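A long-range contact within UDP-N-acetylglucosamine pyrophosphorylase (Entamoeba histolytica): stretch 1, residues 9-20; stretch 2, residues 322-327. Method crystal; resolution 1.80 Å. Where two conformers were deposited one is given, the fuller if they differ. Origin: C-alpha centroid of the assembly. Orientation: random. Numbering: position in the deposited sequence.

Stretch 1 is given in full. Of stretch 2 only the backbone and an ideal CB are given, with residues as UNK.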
# COMPACT_ATOMS: atom_id res chain seq x y z
N PRO A 9 12.44 -5.50 -22.46
CA PRO A 9 12.61 -4.61 -21.28
C PRO A 9 11.60 -3.46 -21.22
O PRO A 9 11.04 -3.06 -22.26
CB PRO A 9 14.03 -4.03 -21.47
CG PRO A 9 14.69 -4.90 -22.48
CD PRO A 9 13.60 -5.42 -23.36
N VAL A 10 11.40 -2.91 -20.02
CA VAL A 10 10.48 -1.79 -19.75
C VAL A 10 11.31 -0.54 -19.36
O VAL A 10 12.15 -0.63 -18.47
CB VAL A 10 9.50 -2.14 -18.58
CG1 VAL A 10 8.62 -0.95 -18.19
CG2 VAL A 10 8.62 -3.36 -18.95
N ASP A 11 11.07 0.62 -20.01
CA ASP A 11 11.75 1.89 -19.65
C ASP A 11 11.07 2.60 -18.45
O ASP A 11 9.83 2.65 -18.37
CB ASP A 11 11.77 2.89 -20.82
CG ASP A 11 12.45 2.35 -22.07
OD1 ASP A 11 13.57 1.79 -21.98
OD2 ASP A 11 11.85 2.48 -23.15
N ILE A 12 11.89 3.17 -17.55
CA ILE A 12 11.40 3.97 -16.40
C ILE A 12 11.05 5.36 -16.94
O ILE A 12 11.93 6.07 -17.42
CB ILE A 12 12.48 4.05 -15.26
CG1 ILE A 12 12.80 2.63 -14.71
CG2 ILE A 12 12.06 5.05 -14.12
CD1 ILE A 12 14.04 2.55 -13.76
N THR A 13 9.77 5.73 -16.91
CA THR A 13 9.31 6.99 -17.53
C THR A 13 10.00 8.23 -16.92
O THR A 13 10.37 9.17 -17.66
CB THR A 13 7.75 7.12 -17.48
OG1 THR A 13 7.13 5.83 -17.74
CG2 THR A 13 7.27 8.12 -18.52
N THR A 14 10.16 8.23 -15.60
CA THR A 14 10.79 9.35 -14.85
C THR A 14 12.30 9.59 -15.14
O THR A 14 12.87 10.63 -14.73
CB THR A 14 10.50 9.24 -13.30
OG1 THR A 14 10.90 7.95 -12.80
CG2 THR A 14 9.04 9.43 -13.03
N ASN A 15 12.95 8.67 -15.86
CA ASN A 15 14.34 8.90 -16.33
C ASN A 15 14.43 10.03 -17.38
O ASN A 15 15.42 10.79 -17.42
CB ASN A 15 14.97 7.62 -16.94
CG ASN A 15 15.48 6.61 -15.89
OD1 ASN A 15 15.47 6.87 -14.68
ND2 ASN A 15 15.92 5.44 -16.36
N THR A 16 13.41 10.13 -18.24
CA THR A 16 13.43 11.13 -19.34
C THR A 16 12.33 12.21 -19.27
O THR A 16 12.44 13.27 -19.89
CB THR A 16 13.42 10.46 -20.75
OG1 THR A 16 12.26 9.62 -20.88
CG2 THR A 16 14.71 9.65 -20.99
N ILE A 17 11.25 11.92 -18.53
CA ILE A 17 10.21 12.90 -18.23
C ILE A 17 10.20 13.11 -16.70
O ILE A 17 9.60 12.33 -15.95
CB ILE A 17 8.80 12.47 -18.76
CG1 ILE A 17 8.84 12.16 -20.27
CG2 ILE A 17 7.76 13.57 -18.49
CD1 ILE A 17 7.54 11.54 -20.81
N PRO A 18 10.89 14.16 -16.23
CA PRO A 18 11.09 14.30 -14.80
C PRO A 18 9.81 14.72 -14.05
O PRO A 18 8.91 15.33 -14.65
CB PRO A 18 12.13 15.43 -14.71
CG PRO A 18 11.87 16.25 -15.92
CD PRO A 18 11.51 15.26 -17.00
N VAL A 19 9.74 14.35 -12.77
CA VAL A 19 8.70 14.85 -11.85
C VAL A 19 9.09 16.27 -11.41
O VAL A 19 10.17 16.47 -10.82
CB VAL A 19 8.54 13.95 -10.60
CG1 VAL A 19 7.42 14.47 -9.67
CG2 VAL A 19 8.26 12.49 -11.02
N THR A 20 8.23 17.24 -11.69
CA THR A 20 8.54 18.67 -11.47
C THR A 20 7.59 19.31 -10.45
O THR A 20 6.56 18.72 -10.10
CB THR A 20 8.38 19.48 -12.77
OG1 THR A 20 6.99 19.54 -13.14
CG2 THR A 20 9.19 18.87 -13.95
N UNK A 322 0.21 3.35 -19.86
CA UNK A 322 0.81 3.05 -18.52
C UNK A 322 2.09 3.88 -18.33
O UNK A 322 2.96 3.90 -19.22
CB UNK A 322 1.13 1.56 -18.38
N UNK A 323 2.20 4.58 -17.19
CA UNK A 323 3.45 5.27 -16.84
C UNK A 323 4.17 4.57 -15.65
O UNK A 323 3.50 3.95 -14.79
CB UNK A 323 3.16 6.73 -16.49
N UNK A 324 5.51 4.65 -15.63
CA UNK A 324 6.36 4.00 -14.60
C UNK A 324 7.13 5.09 -13.81
O UNK A 324 7.91 5.86 -14.39
CB UNK A 324 7.34 3.01 -15.24
N UNK A 325 6.89 5.14 -12.49
CA UNK A 325 7.36 6.23 -11.57
C UNK A 325 8.39 5.68 -10.56
O UNK A 325 8.03 4.90 -9.66
CB UNK A 325 6.18 6.85 -10.82
N UNK A 326 9.66 6.08 -10.68
CA UNK A 326 10.69 5.60 -9.71
C UNK A 326 10.62 6.29 -8.33
O UNK A 326 10.60 7.53 -8.27
CB UNK A 326 12.08 5.82 -10.30
N UNK A 327 10.62 5.50 -7.24
CA UNK A 327 10.77 6.04 -5.86
C UNK A 327 12.11 5.62 -5.22
O UNK A 327 12.69 4.61 -5.60
CB UNK A 327 9.61 5.56 -4.98

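Position 322 begins an extended stretch, with phi/psi of -130/129. Its CA-to-CB bond points sideways, and nothing of stretch 1 lies within 5.5 Å of the ideal CB. Stretch 1 therefore sets no demand here, though a beta-branched residue would suit the extended backbone. The residue is Val-322, with chi1 t. It makes no contact with stretch 1.

Position 323 also points sideways. Its ideal CB lies 4.3 Å from Thr-13 OG1, the nearest feature of stretch 1. Small residues such as Ser, Ala or Thr would fit, but the neighbourhood does not choose strongly among them. The residue is Ser-323, with chi1 p. Its CA approaches Thr-13 OG1 at 3.8 Å, while its hydroxyl is hydrogen-bonded elsewhere in the structure.

Position 324 is the centre of the contact. Its CA is nearest that of Thr-13, at 5.1 Å. Much of the bonding here is by backbone and would serve almost any residue except proline, which lacks the N-H. The N at 324 donates to Thr-13 OG1 at 2.9 Å with an angle of 166°. The O at 324 accepts two weak bonds, from Thr-13 N at 3.1 Å and from Thr-14 N at 3.5 Å. The ideal CB is 4.0 Å from Asp-11 O and 4.3 Å from Ile-12 CA, and the methyls of Val-10 offer an apolar surface beyond. Val, Ile or Leu would suit. The residue is Ile-324, with chi1 m and chi2 m in the conformer given; two were deposited. Its CG1 lies 4.1 Å from Val-10 CG1, an apolar contact, and 3.9 Å from Asp-11 O. It has the largest area covered by stretch 1 of the six positions.

Position 325 points away at CA-to-CB, so a short side chain would turn its back on stretch 1. Yet Thr-14 CG2 lies 4.4 Å from the ideal CB, and the methyls of Val-19 lie farther along. A long apolar or aromatic residue could reach them: Leu, Met, Phe or Tyr. The residue is Phe-325, with chi1 t. The end of its ring comes nearer to stretch 1, and CE2 meets Val-19 CG2 at 3.7 Å.

Position 326 points toward stretch 1. Its N donates to Thr-14 OG1 at 3.1 Å with an angle of 167°, again a bond open to most side chains. The ideal CB is 3.5 Å from Thr-14 OG1 and 3.9 Å from Ile-12 CG2. Asn-15 OD1, an acceptor, lies farther out. A donor such as Gln, Lys or Arg could suit it, or an acid with a water between; an aliphatic residue would suit Ile-12. The residue is Glu-326, with chi1 t and chi2 t. Its CB packs 3.9 Å from Ile-12 CG2. A water accepts from Thr-14 OG1 at 2.9 Å and donates to Asn-15 OD1 at 2.9 Å and to Glu-326 OE1 at 2.7 Å. It thus bridges the amide oxygen Asn-15 OD1 and the carboxylate oxygen Glu-326 OE1, two acceptors that lie 4.0 Å apart.

Position 327 points away, with nothing of stretch 1 within 5.5 Å of the ideal CB, so stretch 1 sets no preference and many side chains would do. The residue is Ile-327, without contact here.

Stretch 2 322-327: VSIFEI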
# COMPACT_ATOMS: atom_id res chain seq x y z
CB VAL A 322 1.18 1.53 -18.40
CG1 VAL A 322 1.90 1.22 -17.06
CG2 VAL A 322 -0.06 0.62 -18.59
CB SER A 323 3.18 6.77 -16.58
OG SER A 323 2.25 6.98 -15.51
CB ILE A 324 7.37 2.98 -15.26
CG1 ILE A 324 6.66 2.02 -16.23
CG2 ILE A 324 8.18 2.18 -14.19
CD1 ILE A 324 5.47 1.24 -15.63
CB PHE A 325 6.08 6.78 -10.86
CG PHE A 325 6.26 8.06 -10.01
CD1 PHE A 325 7.02 8.07 -8.85
CD2 PHE A 325 5.54 9.23 -10.34
CE1 PHE A 325 7.11 9.23 -8.03
CE2 PHE A 325 5.62 10.39 -9.55
CZ PHE A 325 6.42 10.39 -8.39
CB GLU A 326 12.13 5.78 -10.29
CG GLU A 326 13.25 5.21 -9.34
CD GLU A 326 14.70 5.55 -9.75
OE1 GLU A 326 14.92 6.28 -10.75
OE2 GLU A 326 15.63 5.08 -9.05
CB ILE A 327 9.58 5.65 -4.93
CG1 ILE A 327 9.48 4.11 -4.80
CG2 ILE A 327 8.27 6.25 -5.50
CD1 ILE A 327 8.76 3.60 -3.52
O HOH W 1 13.74 7.83 -12.59
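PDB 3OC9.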